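Local coordinates for protection of telomeres protein 1 (Schizosaccharomyces pombe, PDB 7CUI) that binds single-stranded telomeric DNA, protects the 3' overhang of chromosome ends and regulates telomerase and telomere length, at residues V55-F60 and L84-V89; E170-I175 and L187-R192. All coordinates share one frame; numbering follows the deposited sequence.

Contact 1. Residues V55-F60 and L84-V89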
ATOM      1  N   VAL A  55       1.221 -10.219  -6.714  1.00 37.08           N
ATOM      2  CA  VAL A  55       0.037  -9.718  -6.038  1.00 35.56           C
ATOM      3  C   VAL A  55      -0.860  -8.924  -6.991  1.00 33.65           C
ATOM      4  O   VAL A  55      -0.448  -8.529  -8.082  1.00 34.92           O
ATOM      5  CB  VAL A  55       0.461  -8.924  -4.784  1.00 35.39           C
ATOM      6  CG1 VAL A  55       0.381  -7.413  -4.951  1.00 32.26           C
ATOM      7  CG2 VAL A  55      -0.261  -9.401  -3.538  1.00 37.56           C
ATOM      8  N   GLN A  56      -2.102  -8.712  -6.543  1.00 32.56           N
ATOM      9  CA  GLN A  56      -3.148  -7.982  -7.239  1.00 30.30           C
ATOM     10  C   GLN A  56      -3.786  -7.043  -6.220  1.00 29.88           C
ATOM     11  O   GLN A  56      -3.981  -7.433  -5.071  1.00 29.88           O
ATOM     12  CB  GLN A  56      -4.221  -8.988  -7.646  1.00 31.17           C
ATOM     13  CG  GLN A  56      -4.712  -8.863  -9.075  1.00 31.01           C
ATOM     14  CD  GLN A  56      -5.774  -9.891  -9.387  1.00 32.33           C
ATOM     15  OE1 GLN A  56      -6.095 -10.760  -8.572  1.00 32.31           O
ATOM     16  NE2 GLN A  56      -6.336  -9.791 -10.581  1.00 31.64           N
ATOM     17  N   VAL A  57      -4.111  -5.808  -6.627  1.00 28.02           N
ATOM     18  CA  VAL A  57      -4.773  -4.892  -5.709  1.00 25.26           C
ATOM     19  C   VAL A  57      -6.273  -5.161  -5.742  1.00 25.51           C
ATOM     20  O   VAL A  57      -6.873  -5.245  -6.815  1.00 26.57           O
ATOM     21  CB  VAL A  57      -4.477  -3.408  -5.995  1.00 23.69           C
ATOM     22  CG1 VAL A  57      -5.156  -2.509  -4.969  1.00 22.51           C
ATOM     23  CG2 VAL A  57      -2.987  -3.113  -6.046  1.00 23.39           C
ATOM     24  N   VAL A  58      -6.866  -5.239  -4.548  1.00 25.21           N
ATOM     25  CA  VAL A  58      -8.235  -5.695  -4.389  1.00 27.28           C
ATOM     26  C   VAL A  58      -9.073  -4.625  -3.687  1.00 25.98           C
ATOM     27  O   VAL A  58     -10.298  -4.627  -3.797  1.00 26.83           O
ATOM     28  CB  VAL A  58      -8.241  -7.067  -3.683  1.00 29.71           C
ATOM     29  CG1 VAL A  58      -9.411  -7.256  -2.708  1.00 34.91           C
ATOM     30  CG2 VAL A  58      -8.172  -8.199  -4.704  1.00 30.23           C
ATOM     31  N   ASP A  59      -8.401  -3.702  -2.987  1.00 25.38           N
ATOM     32  CA  ASP A  59      -9.044  -2.612  -2.266  1.00 25.06           C
ATOM     33  C   ASP A  59      -7.966  -1.603  -1.867  1.00 24.03           C
ATOM     34  O   ASP A  59      -6.777  -1.897  -1.992  1.00 24.36           O
ATOM     35  CB  ASP A  59      -9.828  -3.137  -1.055  1.00 27.04           C
ATOM     36  CG  ASP A  59     -10.914  -2.199  -0.551  1.00 28.90           C
ATOM     37  OD1 ASP A  59     -10.929  -1.035  -0.975  1.00 29.84           O
ATOM     38  OD2 ASP A  59     -11.743  -2.645   0.261  1.00 31.49           O
ATOM     39  N   PHE A  60      -8.380  -0.418  -1.391  1.00 22.94           N
ATOM     40  CA  PHE A  60      -7.439   0.576  -0.889  1.00 21.62           C
ATOM     41  C   PHE A  60      -8.108   1.530   0.102  1.00 22.21           C
ATOM     42  O   PHE A  60      -9.335   1.635   0.152  1.00 20.67           O
ATOM     43  CB  PHE A  60      -6.779   1.342  -2.040  1.00 19.95           C
ATOM     44  CG  PHE A  60      -7.725   2.150  -2.894  1.00 19.55           C
ATOM     45  CD1 PHE A  60      -8.229   3.365  -2.445  1.00 19.55           C
ATOM     46  CD2 PHE A  60      -8.104   1.700  -4.150  1.00 19.27           C
ATOM     47  CE1 PHE A  60      -9.094   4.110  -3.231  1.00 19.78           C
ATOM     48  CE2 PHE A  60      -8.967   2.445  -4.941  1.00 19.63           C
ATOM     49  CZ  PHE A  60      -9.464   3.647  -4.479  1.00 20.23           C
ATOM     50  N   LEU A  84      -2.860  -0.319   0.310  1.00 27.58           N
ATOM     51  CA  LEU A  84      -3.440  -1.171  -0.714  1.00 26.76           C
ATOM     52  C   LEU A  84      -3.740  -2.527  -0.084  1.00 27.58           C
ATOM     53  O   LEU A  84      -2.845  -3.137   0.499  1.00 30.34           O
ATOM     54  CB  LEU A  84      -2.420  -1.348  -1.842  1.00 25.53           C
ATOM     55  CG  LEU A  84      -1.878  -0.075  -2.483  1.00 24.62           C
ATOM     56  CD1 LEU A  84      -0.940  -0.426  -3.629  1.00 23.76           C
ATOM     57  CD2 LEU A  84      -3.017   0.798  -2.983  1.00 24.79           C
ATOM     58  N   LEU A  85      -4.993  -2.985  -0.199  1.00 26.90           N
ATOM     59  CA  LEU A  85      -5.314  -4.354   0.168  1.00 29.20           C
ATOM     60  C   LEU A  85      -4.953  -5.262  -1.004  1.00 29.97           C
ATOM     61  O   LEU A  85      -5.573  -5.187  -2.061  1.00 32.53           O
ATOM     62  CB  LEU A  85      -6.801  -4.467   0.516  1.00 28.59           C
ATOM     63  CG  LEU A  85      -7.225  -5.800   1.135  1.00 30.42           C
ATOM     64  CD1 LEU A  85      -6.538  -6.026   2.474  1.00 30.16           C
ATOM     65  CD2 LEU A  85      -8.734  -5.873   1.294  1.00 31.93           C
ATOM     66  N   VAL A  86      -3.945  -6.115  -0.812  1.00 31.11           N
ATOM     67  CA  VAL A  86      -3.441  -6.922  -1.914  1.00 32.81           C
ATOM     68  C   VAL A  86      -3.849  -8.384  -1.723  1.00 35.44           C
ATOM     69  O   VAL A  86      -4.111  -8.818  -0.604  1.00 32.68           O
ATOM     70  CB  VAL A  86      -1.921  -6.753  -2.107  1.00 31.87           C
ATOM     71  CG1 VAL A  86      -1.545  -5.320  -2.456  1.00 30.83           C
ATOM     72  CG2 VAL A  86      -1.123  -7.248  -0.910  1.00 31.44           C
ATOM     73  N   ARG A  87      -3.907  -9.132  -2.835  1.00 38.53           N
ATOM     74  CA  ARG A  87      -4.289 -10.537  -2.830  1.00 42.78           C
ATOM     75  C   ARG A  87      -3.309 -11.349  -3.674  1.00 44.83           C
ATOM     76  O   ARG A  87      -2.875 -10.914  -4.739  1.00 44.50           O
ATOM     77  CB  ARG A  87      -5.749 -10.710  -3.268  1.00 43.58           C
ATOM     78  CG  ARG A  87      -6.117 -12.104  -3.758  1.00 49.02           C
ATOM     79  CD  ARG A  87      -7.534 -12.521  -3.401  1.00 55.47           C
ATOM     80  NE  ARG A  87      -8.561 -11.575  -3.831  1.00 56.07           N
ATOM     81  CZ  ARG A  87      -9.810 -11.522  -3.360  1.00 63.53           C
ATOM     82  NH1 ARG A  87     -10.229 -12.376  -2.435  1.00 68.08           N
ATOM     83  NH2 ARG A  87     -10.638 -10.601  -3.828  1.00 63.64           N
ATOM     84  N   ASP A  88      -3.011 -12.551  -3.175  1.00 50.10           N
ATOM     85  CA  ASP A  88      -1.957 -13.443  -3.630  1.00 55.93           C
ATOM     86  C   ASP A  88      -2.616 -14.677  -4.246  1.00 56.96           C
ATOM     87  O   ASP A  88      -3.833 -14.838  -4.165  1.00 53.46           O
ATOM     88  CB  ASP A  88      -1.099 -13.818  -2.417  1.00 57.87           C
ATOM     89  CG  ASP A  88       0.158 -14.618  -2.694  1.00 68.53           C
ATOM     90  OD1 ASP A  88       0.022 -15.802  -3.047  1.00 90.06           O
ATOM     91  OD2 ASP A  88       1.265 -14.058  -2.523  1.00 62.72           O
ATOM     92  N   VAL A  89      -1.793 -15.543  -4.848  1.00 58.98           N
ATOM     93  CA  VAL A  89      -2.203 -16.824  -5.409  1.00 60.27           C
ATOM     94  C   VAL A  89      -3.044 -17.618  -4.404  1.00 59.15           C
ATOM     95  O   VAL A  89      -3.902 -18.402  -4.801  1.00 59.77           O
ATOM     96  CB  VAL A  89      -0.975 -17.634  -5.881  1.00 63.78           C
ATOM     97  CG1 VAL A  89      -1.365 -18.975  -6.476  1.00 60.61           C
ATOM     98  CG2 VAL A  89      -0.130 -16.846  -6.875  1.00 69.97           C
TER
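L85 holds CG anti to its backbone N (chi1 -171°), and D59 does the same with its own CG (-159°). On the same face of the sheet L85 CB meets D59 CB at 3.7 Å, and CD2 of L85 also packs on CB of D59. The two residues sit at a classic beta bulge in the antiparallel hairpin of strands 49-73 and 77-87, part of a barrel with the strand order of an OB fold. V58 and D59 both face L85. L85 O takes a bond from V58 N at 2.8 Å, nearly along the C=O axis, and a weak one from D59 N at 3.3 Å. In return L85 N donates to D59 O from above the carbonyl plane. Before the bulge the pairing is regular: Q56 and R87 form a hydrogen-bonded pair with two backbone bonds. The amide NE2 of Q56 turns to T161 O. V55 crosses V86 at about a right angle, with V55 CG2 3.4 Å from V86 CB. On the face of V57 and V86, V57 CG2 lies 4.2 Å from L84 CD1. V55 and V57 touch strand 163-171; L84 and V86 touch strand 93-99. The R87 chain bends at chi2 and chi3, and its guanidinium meets V58 obliquely, with V58 CG2 3.5 Å from R87 NE.

Contact 2. Residues E170-I175 and L187-R192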
ATOM      1  N   GLU A 170       7.794  -6.177   7.262  1.00 47.25           N
ATOM      2  CA  GLU A 170       6.920  -6.502   8.377  1.00 50.55           C
ATOM      3  C   GLU A 170       7.546  -5.947   9.651  1.00 50.14           C
ATOM      4  O   GLU A 170       8.753  -6.070   9.848  1.00 53.07           O
ATOM      5  CB  GLU A 170       6.788  -8.022   8.467  1.00 54.37           C
ATOM      6  CG  GLU A 170       5.715  -8.510   9.423  1.00 59.74           C
ATOM      7  CD  GLU A 170       5.476 -10.007   9.319  1.00 64.73           C
ATOM      8  OE1 GLU A 170       6.305 -10.695   8.696  1.00 65.89           O
ATOM      9  OE2 GLU A 170       4.458 -10.484   9.850  1.00 73.43           O
ATOM     10  N   TYR A 171       6.715  -5.344  10.507  1.00 47.85           N
ATOM     11  CA  TYR A 171       7.194  -4.655  11.695  1.00 49.09           C
ATOM     12  C   TYR A 171       6.037  -4.450  12.667  1.00 48.51           C
ATOM     13  O   TYR A 171       4.879  -4.635  12.305  1.00 47.49           O
ATOM     14  CB  TYR A 171       7.795  -3.297  11.322  1.00 50.27           C
ATOM     15  CG  TYR A 171       6.786  -2.299  10.810  1.00 50.14           C
ATOM     16  CD1 TYR A 171       6.317  -2.363   9.507  1.00 48.05           C
ATOM     17  CD2 TYR A 171       6.283  -1.301  11.632  1.00 51.67           C
ATOM     18  CE1 TYR A 171       5.376  -1.464   9.036  1.00 47.06           C
ATOM     19  CE2 TYR A 171       5.346  -0.389  11.175  1.00 49.01           C
ATOM     20  CZ  TYR A 171       4.893  -0.468   9.868  1.00 47.45           C
ATOM     21  OH  TYR A 171       3.972   0.424   9.403  1.00 43.62           O
ATOM     22  N   ILE A 172       6.371  -4.045  13.896  1.00 50.82           N
ATOM     23  CA  ILE A 172       5.386  -3.795  14.936  1.00 53.65           C
ATOM     24  C   ILE A 172       5.587  -2.371  15.446  1.00 53.82           C
ATOM     25  O   ILE A 172       6.567  -2.111  16.145  1.00 55.22           O
ATOM     26  CB  ILE A 172       5.542  -4.816  16.084  1.00 54.74           C
ATOM     27  CG1 ILE A 172       5.496  -6.264  15.585  1.00 55.84           C
ATOM     28  CG2 ILE A 172       4.517  -4.561  17.183  1.00 51.30           C
ATOM     29  CD1 ILE A 172       6.199  -7.257  16.492  1.00 57.15           C
ATOM     30  N   PRO A 173       4.686  -1.403  15.142  1.00 52.12           N
ATOM     31  CA  PRO A 173       4.895  -0.027  15.588  1.00 52.16           C
ATOM     32  C   PRO A 173       4.450   0.156  17.035  1.00 54.06           C
ATOM     33  O   PRO A 173       3.713  -0.668  17.577  1.00 52.43           O
ATOM     34  CB  PRO A 173       3.980   0.772  14.651  1.00 49.70           C
ATOM     35  CG  PRO A 173       2.821  -0.167  14.401  1.00 49.49           C
ATOM     36  CD  PRO A 173       3.430  -1.558  14.387  1.00 49.95           C
ATOM     37  N   VAL A 174       4.914   1.259  17.635  1.00 55.95           N
ATOM     38  CA  VAL A 174       4.533   1.658  18.978  1.00 59.64           C
ATOM     39  C   VAL A 174       3.260   2.492  18.882  1.00 60.85           C
ATOM     40  O   VAL A 174       3.313   3.654  18.486  1.00 60.55           O
ATOM     41  CB  VAL A 174       5.661   2.467  19.646  1.00 61.01           C
ATOM     42  CG1 VAL A 174       5.303   2.891  21.065  1.00 61.07           C
ATOM     43  CG2 VAL A 174       6.990   1.729  19.617  1.00 60.15           C
ATOM     44  N   ILE A 175       2.120   1.892  19.243  1.00 68.01           N
ATOM     45  CA  ILE A 175       0.866   2.627  19.317  1.00 71.85           C
ATOM     46  C   ILE A 175       0.463   2.753  20.792  1.00 76.72           C
ATOM     47  O   ILE A 175       0.609   3.868  21.338  1.00 73.78           O
ATOM     48  CB  ILE A 175      -0.243   1.961  18.471  1.00 74.43           C
ATOM     49  CG1 ILE A 175      -0.601   0.567  18.998  1.00 83.31           C
ATOM     50  CG2 ILE A 175       0.128   1.933  16.993  1.00 62.60           C
ATOM     51  CD1 ILE A 175      -2.087   0.298  19.092  1.00 89.34           C
ATOM     52  N   LEU A 187      -2.209  -9.100  15.562  1.00 90.10           N
ATOM     53  CA  LEU A 187      -3.020  -7.945  15.212  1.00 90.66           C
ATOM     54  C   LEU A 187      -2.175  -6.674  15.279  1.00 86.99           C
ATOM     55  O   LEU A 187      -2.607  -5.616  14.822  1.00 89.55           O
ATOM     56  CB  LEU A 187      -4.197  -7.845  16.190  1.00 90.47           C
ATOM     57  CG  LEU A 187      -5.457  -8.635  15.833  1.00 93.38           C
ATOM     58  CD1 LEU A 187      -6.583  -8.311  16.808  1.00 93.57           C
ATOM     59  CD2 LEU A 187      -5.900  -8.361  14.401  1.00 89.11           C
ATOM     60  N   GLN A 188      -0.977  -6.787  15.865  1.00 82.37           N
ATOM     61  CA  GLN A 188      -0.147  -5.629  16.159  1.00 78.97           C
ATOM     62  C   GLN A 188       0.921  -5.447  15.085  1.00 69.35           C
ATOM     63  O   GLN A 188       1.656  -4.463  15.105  1.00 68.05           O
ATOM     64  CB  GLN A 188       0.469  -5.732  17.557  1.00 84.11           C
ATOM     65  CG  GLN A 188      -0.436  -5.213  18.669  1.00 94.35           C
ATOM     66  CD  GLN A 188      -1.445  -6.233  19.137  1.00 99.00           C
ATOM     67  OE1 GLN A 188      -1.285  -7.431  18.928  1.00107.02           O
ATOM     68  NE2 GLN A 188      -2.498  -5.762  19.782  1.00102.31           N
ATOM     69  N   LYS A 189       0.997  -6.392  14.143  1.00 63.49           N
ATOM     70  CA  LYS A 189       1.946  -6.277  13.047  1.00 61.30           C
ATOM     71  C   LYS A 189       1.359  -5.395  11.947  1.00 56.01           C
ATOM     72  O   LYS A 189       0.150  -5.391  11.722  1.00 57.47           O
ATOM     73  CB  LYS A 189       2.344  -7.660  12.523  1.00 63.41           C
ATOM     74  CG  LYS A 189       3.267  -8.456  13.437  1.00 69.32           C
ATOM     75  CD  LYS A 189       3.689  -9.785  12.846  1.00 69.54           C
ATOM     76  CE  LYS A 189       4.926 -10.380  13.487  1.00 73.13           C
ATOM     77  NZ  LYS A 189       6.168  -9.694  13.057  1.00 72.41           N
ATOM     78  N   ARG A 190       2.244  -4.641  11.285  1.00 49.76           N
ATOM     79  CA  ARG A 190       1.924  -3.850  10.107  1.00 47.45           C
ATOM     80  C   ARG A 190       2.876  -4.247   8.980  1.00 45.04           C
ATOM     81  O   ARG A 190       3.986  -4.709   9.237  1.00 44.79           O
ATOM     82  CB  ARG A 190       2.081  -2.355  10.415  1.00 46.44           C
ATOM     83  CG  ARG A 190       0.790  -1.608  10.725  1.00 47.00           C
ATOM     84  CD  ARG A 190      -0.154  -2.342  11.656  1.00 52.50           C
ATOM     85  NE  ARG A 190      -1.250  -1.531  12.158  1.00 56.88           N
ATOM     86  CZ  ARG A 190      -2.120  -1.939  13.074  1.00 61.16           C
ATOM     87  NH1 ARG A 190      -2.022  -3.154  13.589  1.00 62.65           N
ATOM     88  NH2 ARG A 190      -3.083  -1.128  13.477  1.00 66.29           N
ATOM     89  N   TRP A 191       2.429  -4.057   7.733  1.00 41.20           N
ATOM     90  CA  TRP A 191       3.264  -4.284   6.564  1.00 39.25           C
ATOM     91  C   TRP A 191       3.398  -2.997   5.760  1.00 37.68           C
ATOM     92  O   TRP A 191       2.427  -2.263   5.585  1.00 37.99           O
ATOM     93  CB  TRP A 191       2.697  -5.405   5.690  1.00 38.45           C
ATOM     94  CG  TRP A 191       2.696  -6.733   6.375  1.00 39.59           C
ATOM     95  CD1 TRP A 191       3.652  -7.703   6.296  1.00 40.13           C
ATOM     96  CD2 TRP A 191       1.688  -7.225   7.272  1.00 40.85           C
ATOM     97  NE1 TRP A 191       3.304  -8.770   7.079  1.00 42.58           N
ATOM     98  CE2 TRP A 191       2.103  -8.508   7.688  1.00 42.87           C
ATOM     99  CE3 TRP A 191       0.480  -6.713   7.761  1.00 40.96           C
ATOM    100  CZ2 TRP A 191       1.347  -9.282   8.568  1.00 44.29           C
ATOM    101  CZ3 TRP A 191      -0.266  -7.477   8.632  1.00 42.52           C
ATOM    102  CH2 TRP A 191       0.163  -8.747   9.028  1.00 44.49           C
ATOM    103  N   ARG A 192       4.605  -2.766   5.237  1.00 37.60           N
ATOM    104  CA  ARG A 192       4.912  -1.553   4.502  1.00 35.82           C
ATOM    105  C   ARG A 192       5.557  -1.904   3.164  1.00 35.27           C
ATOM    106  O   ARG A 192       6.578  -2.586   3.127  1.00 37.24           O
ATOM    107  CB  ARG A 192       5.832  -0.669   5.346  1.00 36.41           C
ATOM    108  CG  ARG A 192       5.106   0.444   6.084  1.00 36.79           C
ATOM    109  CD  ARG A 192       5.591   1.778   5.565  1.00 35.34           C
ATOM    110  NE  ARG A 192       6.414   2.464   6.547  1.00 37.42           N
ATOM    111  CZ  ARG A 192       7.461   3.234   6.268  1.00 37.43           C
ATOM    112  NH1 ARG A 192       7.860   3.405   5.019  1.00 35.92           N
ATOM    113  NH2 ARG A 192       8.117   3.822   7.251  1.00 41.17           N
TER
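Strands 163-171 and 190-198 pair antiparallel in the barrel of this C-terminal domain, whose strand order is that of an OB fold. With CG of Y171 between the backbone N and the carbonyl carbon (chi1 68°), the ring lies across R190 in a CH-pi contact, R190 CB 3.9 Å from the centroid of the Y171 ring. R192 crosses the ring obliquely, its CG 3.5 Å from Y171 OH. The hydroxyl is hydrogen-bonded to the backbone of the chain of another protein, and the R190 guanidinium forms a salt bridge with an acidic side chain of that chain. An alanine in place of Y171 would probably leave R190 CB and R192 CG without their aromatic partner and lose the hydroxyl's bond to the other protein. Backbone bonds join Y171 and R190 both ways; the one from R190 N to Y171 O is nearly straight, at 177°. On the other face E170 and W191 run side by side, with E170 CG 3.4 Å from W191 NE1. E170 OE2 makes a long salt bridge to K189 NZ, 3.7 Å, while OE1 is held by R49 and H51. I172 CG1 packs on K189 CG at 3.8 Å. This is the antiparallel pairing of the fourth and fifth strands of an OB-fold barrel.

In the fold
Both contacts belong to one OB-type barrel. Strand 49-73, which carries 55-60, also pairs with strand 163-171, which carries 170-175. Strand 93-99 links the partners: it runs antiparallel to 77-87 and parallel to 190-198. The centres of contacts 1 and 2 are about 18 Å apart, and their nearest atoms about 7 Å, so they do not touch. Along the chain they follow in series, with the helices 100-107, 121-135, 138-148 and 155-158 between them. The centre of contact 1 lies about 8 Å from the centre of the chain, that of contact 2 about 15 Å. Both reach another protein chain: contact 1 by packing of D59 and L85, contact 2 also by polar bonds.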